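PDB 6A41: dehalogenase from Rhodospirillaceae, which probably removes halogen from halogenated organic compounds as a tetrameric oxidoreductase of the Rossmann-fold reductase family. Local coordinates for residues R23-Q28 against T220-C225; N175-N180 against D215-T220; A17-T22 against H46-Q51; G29-A34 against K72-I77. All blocks are in the same frame, centred on the assembly; numbering follows the deposited sequence.

Contact 1 (R23-Q28 against T220-C225); sequences RIALAQ and TICFLC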
loop_
_atom_site.group_PDB
_atom_site.type_symbol
_atom_site.label_atom_id
_atom_site.label_comp_id
_atom_site.label_asym_id
_atom_site.label_seq_id
_atom_site.Cartn_x
_atom_site.Cartn_y
_atom_site.Cartn_z
ATOM N N ARG A 23 5.063 -29.674 -8.449
ATOM C CA ARG A 23 5.924 -29.858 -9.632
ATOM C C ARG A 23 7.269 -29.114 -9.523
ATOM O O ARG A 23 8.384 -29.702 -9.735
ATOM C CB ARG A 23 5.198 -29.406 -10.917
ATOM C CG ARG A 23 5.953 -29.722 -12.168
ATOM C CD ARG A 23 5.296 -29.223 -13.491
ATOM N NE ARG A 23 3.992 -29.800 -13.568
ATOM C CZ ARG A 23 2.799 -29.225 -13.408
ATOM N NH1 ARG A 23 2.616 -27.971 -13.211
ATOM N NH2 ARG A 23 1.732 -30.034 -13.471
ATOM N N ILE A 24 7.189 -27.838 -9.209
ATOM C CA ILE A 24 8.421 -27.056 -9.040
ATOM C C ILE A 24 9.203 -27.465 -7.789
ATOM O O ILE A 24 10.438 -27.584 -7.889
ATOM C CB ILE A 24 8.113 -25.539 -9.061
ATOM C CG1 ILE A 24 7.481 -25.084 -10.410
ATOM C CG2 ILE A 24 9.396 -24.740 -8.895
ATOM C CD1 ILE A 24 8.311 -25.432 -11.643
ATOM N N ALA A 25 8.529 -27.700 -6.655
ATOM C CA ALA A 25 9.232 -28.055 -5.429
ATOM C C ALA A 25 10.066 -29.344 -5.688
ATOM O O ALA A 25 11.214 -29.463 -5.302
ATOM C CB ALA A 25 8.225 -28.277 -4.340
ATOM N N LEU A 26 9.464 -30.313 -6.398
ATOM C CA LEU A 26 10.153 -31.594 -6.665
ATOM C C LEU A 26 11.347 -31.366 -7.583
ATOM O O LEU A 26 12.397 -31.911 -7.392
ATOM C CB LEU A 26 9.152 -32.613 -7.227
ATOM C CG LEU A 26 8.128 -33.246 -6.351
ATOM C CD1 LEU A 26 7.266 -34.141 -7.216
ATOM C CD2 LEU A 26 8.764 -34.071 -5.265
ATOM N N ALA A 27 11.189 -30.483 -8.567
ATOM C CA ALA A 27 12.258 -30.156 -9.537
ATOM C C ALA A 27 13.352 -29.433 -8.819
ATOM O O ALA A 27 14.492 -29.493 -9.204
ATOM C CB ALA A 27 11.690 -29.246 -10.657
ATOM N N GLN A 28 13.036 -28.727 -7.744
ATOM C CA GLN A 28 14.062 -28.003 -6.959
ATOM C C GLN A 28 14.570 -28.846 -5.781
ATOM O O GLN A 28 15.258 -28.335 -4.863
ATOM C CB GLN A 28 13.506 -26.689 -6.481
ATOM C CG GLN A 28 13.216 -25.662 -7.602
ATOM C CD GLN A 28 12.835 -24.252 -7.054
ATOM O OE1 GLN A 28 12.810 -24.035 -5.828
ATOM N NE2 GLN A 28 12.472 -23.276 -7.968
ATOM N N THR A 220 7.149 -19.137 -7.585
ATOM C CA THR A 220 7.044 -18.071 -6.568
ATOM C C THR A 220 6.907 -18.556 -5.164
ATOM O O THR A 220 7.581 -18.111 -4.234
ATOM C CB THR A 220 5.982 -17.040 -7.006
ATOM O OG1 THR A 220 6.329 -16.539 -8.345
ATOM C CG2 THR A 220 5.986 -15.936 -6.060
ATOM N N ILE A 221 5.972 -19.451 -4.974
ATOM C CA ILE A 221 5.795 -20.109 -3.679
ATOM C C ILE A 221 7.050 -20.853 -3.242
ATOM O O ILE A 221 7.500 -20.682 -2.041
ATOM C CB ILE A 221 4.527 -20.999 -3.722
ATOM C CG1 ILE A 221 3.245 -20.240 -3.976
ATOM C CG2 ILE A 221 4.463 -21.945 -2.534
ATOM C CD1 ILE A 221 2.111 -21.134 -4.558
ATOM N N CYS A 222 7.669 -21.624 -4.138
ATOM C CA CYS A 222 8.914 -22.264 -3.864
ATOM C C CYS A 222 10.055 -21.308 -3.450
ATOM O O CYS A 222 10.782 -21.538 -2.478
ATOM C CB CYS A 222 9.389 -23.128 -5.013
ATOM S SG CYS A 222 8.382 -24.630 -5.135
ATOM N N PHE A 223 10.147 -20.190 -4.180
ATOM C CA PHE A 223 11.108 -19.212 -3.781
ATOM C C PHE A 223 10.868 -18.751 -2.284
ATOM O O PHE A 223 11.859 -18.765 -1.478
ATOM C CB PHE A 223 11.113 -17.969 -4.727
ATOM C CG PHE A 223 11.946 -16.798 -4.123
ATOM C CD1 PHE A 223 13.307 -16.917 -4.003
ATOM C CD2 PHE A 223 11.295 -15.676 -3.626
ATOM C CE1 PHE A 223 14.112 -15.910 -3.360
ATOM C CE2 PHE A 223 12.018 -14.649 -3.029
ATOM C CZ PHE A 223 13.384 -14.775 -2.901
ATOM N N LEU A 224 9.631 -18.452 -1.887
ATOM C CA LEU A 224 9.399 -17.992 -0.513
ATOM C C LEU A 224 9.679 -19.090 0.515
ATOM O O LEU A 224 10.068 -18.743 1.645
ATOM C CB LEU A 224 7.982 -17.466 -0.316
ATOM C CG LEU A 224 7.760 -16.198 -1.166
ATOM C CD1 LEU A 224 6.261 -15.934 -1.205
ATOM C CD2 LEU A 224 8.552 -14.984 -0.650
ATOM N N CYS A 225 9.531 -20.371 0.131
ATOM C CA CYS A 225 9.961 -21.526 0.970
ATOM C C CYS A 225 11.491 -21.717 1.131
ATOM O O CYS A 225 11.884 -22.482 1.997
ATOM C CB CYS A 225 9.319 -22.833 0.511
ATOM S SG CYS A 225 7.530 -22.833 0.500
#

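Contact 2 (N175-N180 against D215-T220); sequences NAVGSN and DELGAT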
loop_
_atom_site.group_PDB
_atom_site.type_symbol
_atom_site.label_atom_id
_atom_site.label_comp_id
_atom_site.label_asym_id
_atom_site.label_seq_id
_atom_site.Cartn_x
_atom_site.Cartn_y
_atom_site.Cartn_z
ATOM N N ASN A 175 4.533 -15.269 4.891
ATOM C CA ASN A 175 4.216 -14.451 3.690
ATOM C C ASN A 175 2.961 -15.001 2.985
ATOM O O ASN A 175 2.497 -16.136 3.258
ATOM C CB ASN A 175 5.391 -14.538 2.712
ATOM C CG ASN A 175 6.637 -13.887 3.256
ATOM O OD1 ASN A 175 7.659 -14.606 3.530
ATOM N ND2 ASN A 175 6.607 -12.665 3.534
ATOM N N ALA A 176 2.447 -14.226 2.013
ATOM C CA ALA A 176 1.383 -14.711 1.142
ATOM C C ALA A 176 1.750 -14.413 -0.279
ATOM O O ALA A 176 2.529 -13.444 -0.567
ATOM C CB ALA A 176 0.078 -14.022 1.440
ATOM N N VAL A 177 1.222 -15.179 -1.198
ATOM C CA VAL A 177 1.345 -14.847 -2.628
ATOM C C VAL A 177 -0.098 -14.478 -3.051
ATOM O O VAL A 177 -0.997 -15.225 -2.879
ATOM C CB VAL A 177 1.821 -16.037 -3.460
ATOM C CG1 VAL A 177 1.832 -15.624 -4.975
ATOM C CG2 VAL A 177 3.270 -16.398 -3.089
ATOM N N GLY A 178 -0.273 -13.272 -3.566
ATOM C CA GLY A 178 -1.529 -12.738 -3.990
ATOM C C GLY A 178 -1.698 -13.022 -5.458
ATOM O O GLY A 178 -1.320 -12.220 -6.305
ATOM N N SER A 179 -2.145 -14.199 -5.754
ATOM C CA SER A 179 -2.340 -14.570 -7.180
ATOM C C SER A 179 -3.539 -13.941 -7.833
ATOM O O SER A 179 -4.550 -13.646 -7.211
ATOM C CB SER A 179 -2.507 -16.095 -7.331
ATOM O OG SER A 179 -2.305 -16.548 -8.665
ATOM N N ASN A 180 -3.438 -13.721 -9.143
ATOM C CA ASN A 180 -4.651 -13.555 -9.971
ATOM C C ASN A 180 -4.240 -13.842 -11.445
ATOM O O ASN A 180 -3.109 -13.709 -11.835
ATOM C CB ASN A 180 -5.273 -12.099 -9.870
ATOM C CG ASN A 180 -6.845 -12.021 -10.142
ATOM O OD1 ASN A 180 -7.447 -10.912 -10.074
ATOM N ND2 ASN A 180 -7.444 -13.100 -10.476
ATOM N N ASP A 215 3.156 -23.214 -13.157
ATOM C CA ASP A 215 4.585 -23.243 -12.837
ATOM C C ASP A 215 5.270 -21.962 -12.355
ATOM O O ASP A 215 6.288 -22.055 -11.627
ATOM C CB ASP A 215 5.361 -23.835 -13.959
ATOM C CG ASP A 215 5.114 -25.387 -14.013
ATOM O OD1 ASP A 215 4.426 -26.008 -13.123
ATOM O OD2 ASP A 215 5.612 -25.967 -14.951
ATOM N N GLU A 216 4.707 -20.818 -12.770
ATOM C CA GLU A 216 5.163 -19.493 -12.329
ATOM C C GLU A 216 4.709 -19.242 -10.903
ATOM O O GLU A 216 5.519 -18.802 -10.043
ATOM C CB GLU A 216 4.681 -18.327 -13.227
ATOM C CG GLU A 216 5.403 -18.287 -14.539
ATOM C CD GLU A 216 4.725 -17.473 -15.686
ATOM O OE1 GLU A 216 3.501 -17.362 -15.771
ATOM O OE2 GLU A 216 5.511 -16.950 -16.506
ATOM N N LEU A 217 3.425 -19.507 -10.678
ATOM C CA LEU A 217 2.912 -19.434 -9.246
ATOM C C LEU A 217 3.670 -20.413 -8.380
ATOM O O LEU A 217 4.088 -20.047 -7.262
ATOM C CB LEU A 217 1.438 -19.674 -9.234
ATOM C CG LEU A 217 0.715 -19.551 -7.893
ATOM C CD1 LEU A 217 1.014 -18.304 -7.193
ATOM C CD2 LEU A 217 -0.772 -19.618 -8.092
ATOM N N GLY A 218 3.847 -21.650 -8.895
ATOM C CA GLY A 218 4.624 -22.645 -8.108
ATOM C C GLY A 218 6.091 -22.190 -7.782
ATOM O O GLY A 218 6.579 -22.357 -6.628
ATOM N N ALA A 219 6.761 -21.620 -8.765
ATOM C CA ALA A 219 8.097 -21.159 -8.591
ATOM C C ALA A 219 8.146 -19.996 -7.553
ATOM O O ALA A 219 9.110 -19.906 -6.774
ATOM C CB ALA A 219 8.819 -20.696 -9.904
ATOM N N THR A 220 7.149 -19.137 -7.585
ATOM C CA THR A 220 7.044 -18.071 -6.568
ATOM C C THR A 220 6.907 -18.556 -5.164
ATOM O O THR A 220 7.581 -18.111 -4.234
ATOM C CB THR A 220 5.982 -17.040 -7.006
ATOM O OG1 THR A 220 6.329 -16.539 -8.345
ATOM C CG2 THR A 220 5.986 -15.936 -6.060
#

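Contact 3 (A17-T22 against H46-Q51); sequences AGHGTT and HKYESQ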
loop_
_atom_site.group_PDB
_atom_site.type_symbol
_atom_site.label_atom_id
_atom_site.label_comp_id
_atom_site.label_asym_id
_atom_site.label_seq_id
_atom_site.Cartn_x
_atom_site.Cartn_y
_atom_site.Cartn_z
ATOM N N ALA A 17 -3.080 -23.732 -6.362
ATOM C CA ALA A 17 -1.676 -23.754 -6.725
ATOM C C ALA A 17 -0.998 -25.093 -6.408
ATOM O O ALA A 17 0.240 -25.244 -6.521
ATOM C CB ALA A 17 -0.939 -22.678 -5.983
ATOM N N GLY A 18 -1.778 -26.102 -6.024
ATOM C CA GLY A 18 -1.158 -27.386 -5.549
ATOM C C GLY A 18 -0.236 -28.106 -6.537
ATOM O O GLY A 18 0.870 -28.587 -6.181
ATOM N N HIS A 19 -0.721 -28.302 -7.745
ATOM C CA HIS A 19 0.043 -28.999 -8.719
ATOM C C HIS A 19 1.271 -28.260 -9.163
ATOM O O HIS A 19 2.342 -28.868 -9.292
ATOM C CB HIS A 19 -0.821 -29.378 -9.930
ATOM C CG HIS A 19 -1.765 -30.494 -9.621
ATOM N ND1 HIS A 19 -2.288 -31.300 -10.608
ATOM C CD2 HIS A 19 -2.119 -31.052 -8.440
ATOM C CE1 HIS A 19 -3.046 -32.229 -10.027
ATOM N NE2 HIS A 19 -2.965 -32.094 -8.720
ATOM N N GLY A 20 1.102 -26.956 -9.454
ATOM C CA GLY A 20 2.293 -26.096 -9.863
ATOM C C GLY A 20 3.338 -26.168 -8.767
ATOM O O GLY A 20 4.501 -26.329 -9.039
ATOM N N THR A 21 2.899 -25.997 -7.494
ATOM C CA THR A 21 3.823 -25.967 -6.437
ATOM C C THR A 21 4.491 -27.358 -6.288
ATOM O O THR A 21 5.649 -27.423 -6.110
ATOM C CB THR A 21 3.183 -25.556 -5.110
ATOM O OG1 THR A 21 2.530 -24.256 -5.296
ATOM C CG2 THR A 21 4.256 -25.443 -4.024
ATOM N N THR A 22 3.727 -28.447 -6.353
ATOM C CA THR A 22 4.329 -29.786 -6.202
ATOM C C THR A 22 5.442 -29.996 -7.225
ATOM O O THR A 22 6.570 -30.436 -6.912
ATOM C CB THR A 22 3.263 -30.860 -6.459
ATOM O OG1 THR A 22 2.282 -30.810 -5.451
ATOM C CG2 THR A 22 3.878 -32.250 -6.456
ATOM N N HIS A 46 -2.992 -42.532 -5.146
ATOM C CA HIS A 46 -2.228 -43.188 -6.198
ATOM C C HIS A 46 -2.093 -42.338 -7.466
ATOM O O HIS A 46 -1.049 -42.276 -8.052
ATOM C CB HIS A 46 -2.776 -44.580 -6.558
ATOM C CG HIS A 46 -2.767 -45.551 -5.375
ATOM N ND1 HIS A 46 -3.583 -46.698 -5.305
ATOM C CD2 HIS A 46 -2.105 -45.494 -4.174
ATOM C CE1 HIS A 46 -3.381 -47.309 -4.144
ATOM N NE2 HIS A 46 -2.531 -46.578 -3.426
ATOM N N LYS A 47 -3.135 -41.724 -7.882
ATOM C CA LYS A 47 -3.132 -40.806 -9.020
ATOM C C LYS A 47 -2.196 -39.589 -8.766
ATOM O O LYS A 47 -1.363 -39.207 -9.645
ATOM C CB LYS A 47 -4.564 -40.360 -9.191
ATOM C CG LYS A 47 -4.911 -39.458 -10.311
ATOM C CD LYS A 47 -6.440 -39.220 -10.269
ATOM C CE LYS A 47 -7.009 -39.303 -11.677
ATOM N NZ LYS A 47 -6.186 -38.341 -12.464
ATOM N N TYR A 48 -2.254 -39.004 -7.560
ATOM C CA TYR A 48 -1.323 -37.848 -7.277
ATOM C C TYR A 48 0.161 -38.309 -7.338
ATOM O O TYR A 48 1.049 -37.709 -7.903
ATOM C CB TYR A 48 -1.666 -37.236 -5.927
ATOM C CG TYR A 48 -0.716 -36.155 -5.456
ATOM C CD1 TYR A 48 -0.710 -34.892 -6.050
ATOM C CD2 TYR A 48 0.164 -36.420 -4.455
ATOM C CE1 TYR A 48 0.160 -33.902 -5.644
ATOM C CE2 TYR A 48 1.023 -35.449 -4.048
ATOM C CZ TYR A 48 1.057 -34.176 -4.682
ATOM O OH TYR A 48 1.932 -33.177 -4.089
ATOM N N GLU A 49 0.442 -39.399 -6.657
ATOM C CA GLU A 49 1.748 -39.922 -6.525
ATOM C C GLU A 49 2.286 -40.427 -7.890
ATOM O O GLU A 49 3.493 -40.278 -8.163
ATOM C CB GLU A 49 1.855 -40.990 -5.449
ATOM C CG GLU A 49 1.616 -40.428 -4.033
ATOM C CD GLU A 49 1.847 -41.415 -2.898
ATOM O OE1 GLU A 49 2.061 -42.626 -3.223
ATOM O OE2 GLU A 49 1.840 -41.030 -1.711
ATOM N N SER A 50 1.440 -40.929 -8.747
ATOM C CA SER A 50 1.926 -41.363 -10.026
ATOM C C SER A 50 2.201 -40.150 -10.951
ATOM O O SER A 50 3.110 -40.162 -11.778
ATOM C CB SER A 50 0.980 -42.404 -10.590
ATOM O OG SER A 50 0.005 -41.724 -11.287
ATOM N N GLN A 51 1.423 -39.080 -10.822
ATOM C CA GLN A 51 1.662 -37.825 -11.557
ATOM C C GLN A 51 2.895 -37.071 -11.047
ATOM O O GLN A 51 3.617 -36.486 -11.872
ATOM C CB GLN A 51 0.425 -36.976 -11.414
ATOM C CG GLN A 51 0.237 -35.733 -12.196
ATOM C CD GLN A 51 -1.245 -35.242 -11.968
ATOM O OE1 GLN A 51 -2.164 -35.867 -11.193
ATOM N NE2 GLN A 51 -1.509 -34.179 -12.641
#

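Contact 4 (G29-A34 against K72-I77); sequences GATVLA and KRHGHI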
loop_
_atom_site.group_PDB
_atom_site.type_symbol
_atom_site.label_atom_id
_atom_site.label_comp_id
_atom_site.label_asym_id
_atom_site.label_seq_id
_atom_site.Cartn_x
_atom_site.Cartn_y
_atom_site.Cartn_z
ATOM N N GLY A 29 14.235 -30.144 -5.762
ATOM C CA GLY A 29 14.793 -31.029 -4.780
ATOM C C GLY A 29 14.035 -31.261 -3.488
ATOM O O GLY A 29 14.560 -32.001 -2.589
ATOM N N ALA A 30 12.853 -30.625 -3.306
ATOM C CA ALA A 30 12.115 -30.821 -2.084
ATOM C C ALA A 30 11.553 -32.230 -1.850
ATOM O O ALA A 30 11.291 -32.956 -2.812
ATOM C CB ALA A 30 10.971 -29.790 -1.951
ATOM N N THR A 31 11.298 -32.524 -0.575
ATOM C CA THR A 31 10.410 -33.643 -0.173
ATOM C C THR A 31 8.998 -33.018 0.026
ATOM O O THR A 31 8.790 -32.223 0.928
ATOM C CB THR A 31 10.899 -34.235 1.149
ATOM O OG1 THR A 31 12.242 -34.646 0.962
ATOM C CG2 THR A 31 10.026 -35.401 1.685
ATOM N N VAL A 32 8.048 -33.445 -0.758
ATOM C CA VAL A 32 6.746 -32.896 -0.733
ATOM C C VAL A 32 5.790 -33.888 -0.063
ATOM O O VAL A 32 5.710 -35.060 -0.444
ATOM C CB VAL A 32 6.272 -32.577 -2.168
ATOM C CG1 VAL A 32 4.829 -32.135 -2.154
ATOM C CG2 VAL A 32 7.202 -31.523 -2.801
ATOM N N LEU A 33 5.055 -33.381 0.909
ATOM C CA LEU A 33 3.952 -34.000 1.566
ATOM C C LEU A 33 2.675 -33.247 1.200
ATOM O O LEU A 33 2.653 -32.005 1.245
ATOM C CB LEU A 33 4.110 -33.870 3.062
ATOM C CG LEU A 33 5.400 -34.373 3.657
ATOM C CD1 LEU A 33 5.373 -34.248 5.138
ATOM C CD2 LEU A 33 5.764 -35.781 3.125
ATOM N N ALA A 34 1.648 -33.952 0.829
ATOM C CA ALA A 34 0.456 -33.306 0.297
ATOM C C ALA A 34 -0.751 -33.791 1.046
ATOM O O ALA A 34 -0.949 -35.009 1.160
ATOM C CB ALA A 34 0.285 -33.598 -1.197
ATOM N N LYS A 72 5.052 -37.042 11.672
ATOM C CA LYS A 72 5.603 -38.391 11.742
ATOM C C LYS A 72 6.415 -38.863 10.522
ATOM O O LYS A 72 7.339 -39.640 10.653
ATOM C CB LYS A 72 4.465 -39.393 11.931
ATOM C CG LYS A 72 4.239 -39.874 13.315
ATOM C CD LYS A 72 4.810 -41.298 13.474
ATOM C CE LYS A 72 4.016 -42.108 14.477
ATOM N NZ LYS A 72 3.775 -41.280 15.724
ATOM N N ARG A 73 6.106 -38.397 9.322
ATOM C CA ARG A 73 6.754 -38.940 8.148
ATOM C C ARG A 73 8.271 -38.744 8.224
ATOM O O ARG A 73 8.979 -39.727 8.002
ATOM C CB ARG A 73 6.184 -38.319 6.861
ATOM C CG ARG A 73 6.847 -38.777 5.576
ATOM C CD ARG A 73 6.138 -39.956 5.038
ATOM N NE ARG A 73 6.608 -40.340 3.722
ATOM C CZ ARG A 73 6.427 -41.553 3.188
ATOM N NH1 ARG A 73 5.806 -42.524 3.847
ATOM N NH2 ARG A 73 6.891 -41.807 1.976
ATOM N N HIS A 74 8.748 -37.507 8.438
ATOM C CA HIS A 74 10.175 -37.175 8.535
ATOM C C HIS A 74 10.619 -36.575 9.805
ATOM O O HIS A 74 11.839 -36.417 10.049
ATOM C CB HIS A 74 10.620 -36.222 7.386
ATOM C CG HIS A 74 10.432 -36.849 6.085
ATOM N ND1 HIS A 74 11.169 -37.969 5.711
ATOM C CD2 HIS A 74 9.465 -36.699 5.153
ATOM C CE1 HIS A 74 10.712 -38.424 4.554
ATOM N NE2 HIS A 74 9.691 -37.662 4.189
ATOM N N GLY A 75 9.666 -36.290 10.659
ATOM C CA GLY A 75 10.014 -35.712 11.978
ATOM C C GLY A 75 9.788 -34.240 11.974
ATOM O O GLY A 75 9.845 -33.640 13.027
ATOM N N HIS A 76 9.697 -33.570 10.799
ATOM C CA HIS A 76 9.548 -32.120 10.802
ATOM C C HIS A 76 8.951 -31.668 9.533
ATOM O O HIS A 76 8.928 -32.400 8.621
ATOM C CB HIS A 76 10.932 -31.430 10.990
ATOM C CG HIS A 76 11.865 -31.573 9.848
ATOM N ND1 HIS A 76 12.563 -32.725 9.606
ATOM C CD2 HIS A 76 12.115 -30.756 8.780
ATOM C CE1 HIS A 76 13.281 -32.601 8.505
ATOM N NE2 HIS A 76 13.010 -31.425 7.969
ATOM N N ILE A 77 8.535 -30.415 9.533
ATOM C CA ILE A 77 8.060 -29.678 8.337
ATOM C C ILE A 77 8.847 -28.352 8.197
ATOM O O ILE A 77 8.840 -27.535 9.125
ATOM C CB ILE A 77 6.534 -29.387 8.398
ATOM C CG1 ILE A 77 5.747 -30.717 8.389
ATOM C CG2 ILE A 77 6.080 -28.497 7.254
ATOM C CD1 ILE A 77 4.320 -30.539 8.937
#

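Contact 1 (R23-Q28 against T220-C225)
C222 of helix 214-225 points its thiol into the side of helix 18-27 and meets I24, A25 and Q28. The apolar contacts centre on its sulfur. C222 SG lies 3.7 Å from A25 CB and 3.9 Å from I24 CG2. The A25 methyl and the CG2 branch of I24 therefore form a small hydrocarbon surface against one atom. The CG1 arm of I24 leads away from C222, down to D215 earlier in the same helix as the cysteine. C222 SG also sits against the backbone of A25, 3.4 Å from A25 N, and the closest CA pair of the contact, A25 with C222, is 6.0 Å apart. The first torsion of C222 (chi1 -73°) sets SG beside its own backbone N, where it reaches A25. The polar side is slight. Q28, just past the end of its helix, stretches an extended chain toward C222, and Q28 OE1 comes 3.6 Å from C222 CB. That oxygen is buried and has no hydrogen-bonding partner in the model. No hydrogen bond joins the two segments, so van der Waals packing round the cysteine joins them. Next to this contact, R23 forms a salt bridge with D215, five residues before T220. I221 and C225 turn to strands 79-83 and 129-136 of the central sheet. At the subunit interface, F223 stacks on F223 of the second subunit.

Contact 2 (N175-N180 against D215-T220)
The carbonyl oxygen of E216 takes two bonds from T220, the residue that meets V177 across the contact. T220 OG1 donates to E216 O at 2.9 Å, tilted 31° from the carbonyl plane, and T220 N donates from the opposite face. The OG1 bond fixes the rotation of the side chain. The hydroxyl turns back along the helix, and the methyl is left to face the strand. T220 CG2 then lies 4.1 Å from V177 CG2. The rest of the contact is carried by L217. L217 CD1 meets V177 CG1 at 3.6 Å, the two side chains sliding past each other in opposite directions. L217 CD2 lies against the hydroxyl of S179, 3.5 Å from S179 OG. The leucine has CG anti to the backbone N (chi1 -176°), and this brings both methyls forward to the strand. Cutting the leucine back to an alanine here would remove both methyls and is likely to open a gap beside V177 and leave S179 without its hydrocarbon neighbour. H239 of strand 236-239 touches V177, L217 and T220, so the next strand borders the same interface. The helix runs nearly antiparallel to strand 172-179, at 165°, with the axes 10.2 Å apart. It is the last helix of the connection from strand 172-179 to its parallel neighbour 236-239. This is a beta-alpha-beta crossover at the 236-239 end of the chain's own parallel, Rossmann-type sheet.

Contact 3 (A17-T22 against H46-Q51)
Helices 18-22 and 46-51 cross at -40° with their axes 12.1 Å apart, and even the closest CA pair, H19 with Y48, is 9.1 Å apart. Long side chains must span this distance. Y48 does so with CG anti to its backbone N (chi1 174°), which sends the ring across to T22. Y48 OH donates to T22 OG1 at 2.8 Å, and OG1 lies in the plane of the ring at its edge. T22 OG1 donates in turn to G18 O at 2.7 Å. The threonine hydroxyl thus passes the bond on from Y48 to the first turn of its own helix. T22 N reaches G18 O from the opposite face of the carbonyl. A valine in place of T22 would probably leave Y48 OH without this acceptor and G18 O without its hydroxyl donor. H19 and Q51 meet at the outer side, with ring and amide planes 85° apart. H19 CE1 is 3.6 Å from Q51 NE2. The H19 NE2 atom is engaged by E14. Among the neighbours, F52 packs on both H19 and Y48. Y48 also lies on V32 and A34 of strand 31-34, and T22 rests on I10 of strand 7-10. A17 and T21 turn to helix 214-225.

Contact 4 (G29-A34 against K72-I77)
This contact belongs to the alpha/beta layering of a Rossmann-type domain, where T31 and L33 of strand 31-34 pack under R73 and H74 late in helix 63-74. T31 makes the closest approach. T31 CG2 lies 3.4 Å from H74 NE2, obliquely to the imidazole. The threonine OG1 stands beside the backbone N (chi1 -57°), which leaves CG2 anti to that N and facing the ring. L33 is two residues further along and on the same face of the strand. L33 CD2 touches R73 CG at 4.0 Å. L33 CD2 also lies near the plane of the H74 ring at its edge, 4.3 Å from H74 CD2. Only the aliphatic base of the arginine takes part, because its chain bends at chi2 (91°). No hydrogen bond crosses between the segments. Van der Waals contact of the T31 and L33 methyls with the imidazole and the arginine CG carries the pair at a partly exposed margin, and both R73 and H74 also touch a crystal neighbour.

G29, the first residue of segment 29-34, is the C-prime residue of a Schellman motif that ends helix 18-27. G75, with a positive phi of 101°, has left helical geometry. Strand 31-34 bonds to strand 7-10 on one side and to H56 on the other. V32 faces the opposite way and packs on A25 and L26 of helix 18-27. L33 also rests on A70 of helix 63-74. Beyond G75, I77 leans on L9 of strand 7-10.

Overall arrangement
Contacts 1 and 2 are buried in the interior, whereas contacts 3 and 4 are only partly buried. Contacts 1 and 2 both use helix 214-225 and share T220, and both reach the second subunit. Contacts 1 and 3 share helix 18-27, and I221 of contact 1 packs on T21 and on the N-cap residue A17 of contact 3. Contact 4 takes the strand that follows this helix. The chemistry differs. Contacts 1 and 2 rest on thiol and methyl packing. Contact 3 alone has a hydrogen bond between its segments; it joins two buried residues, while the His-Gln contact beside it is more exposed. Contact 4 sets aliphatic groups against an exposed histidine and arginine.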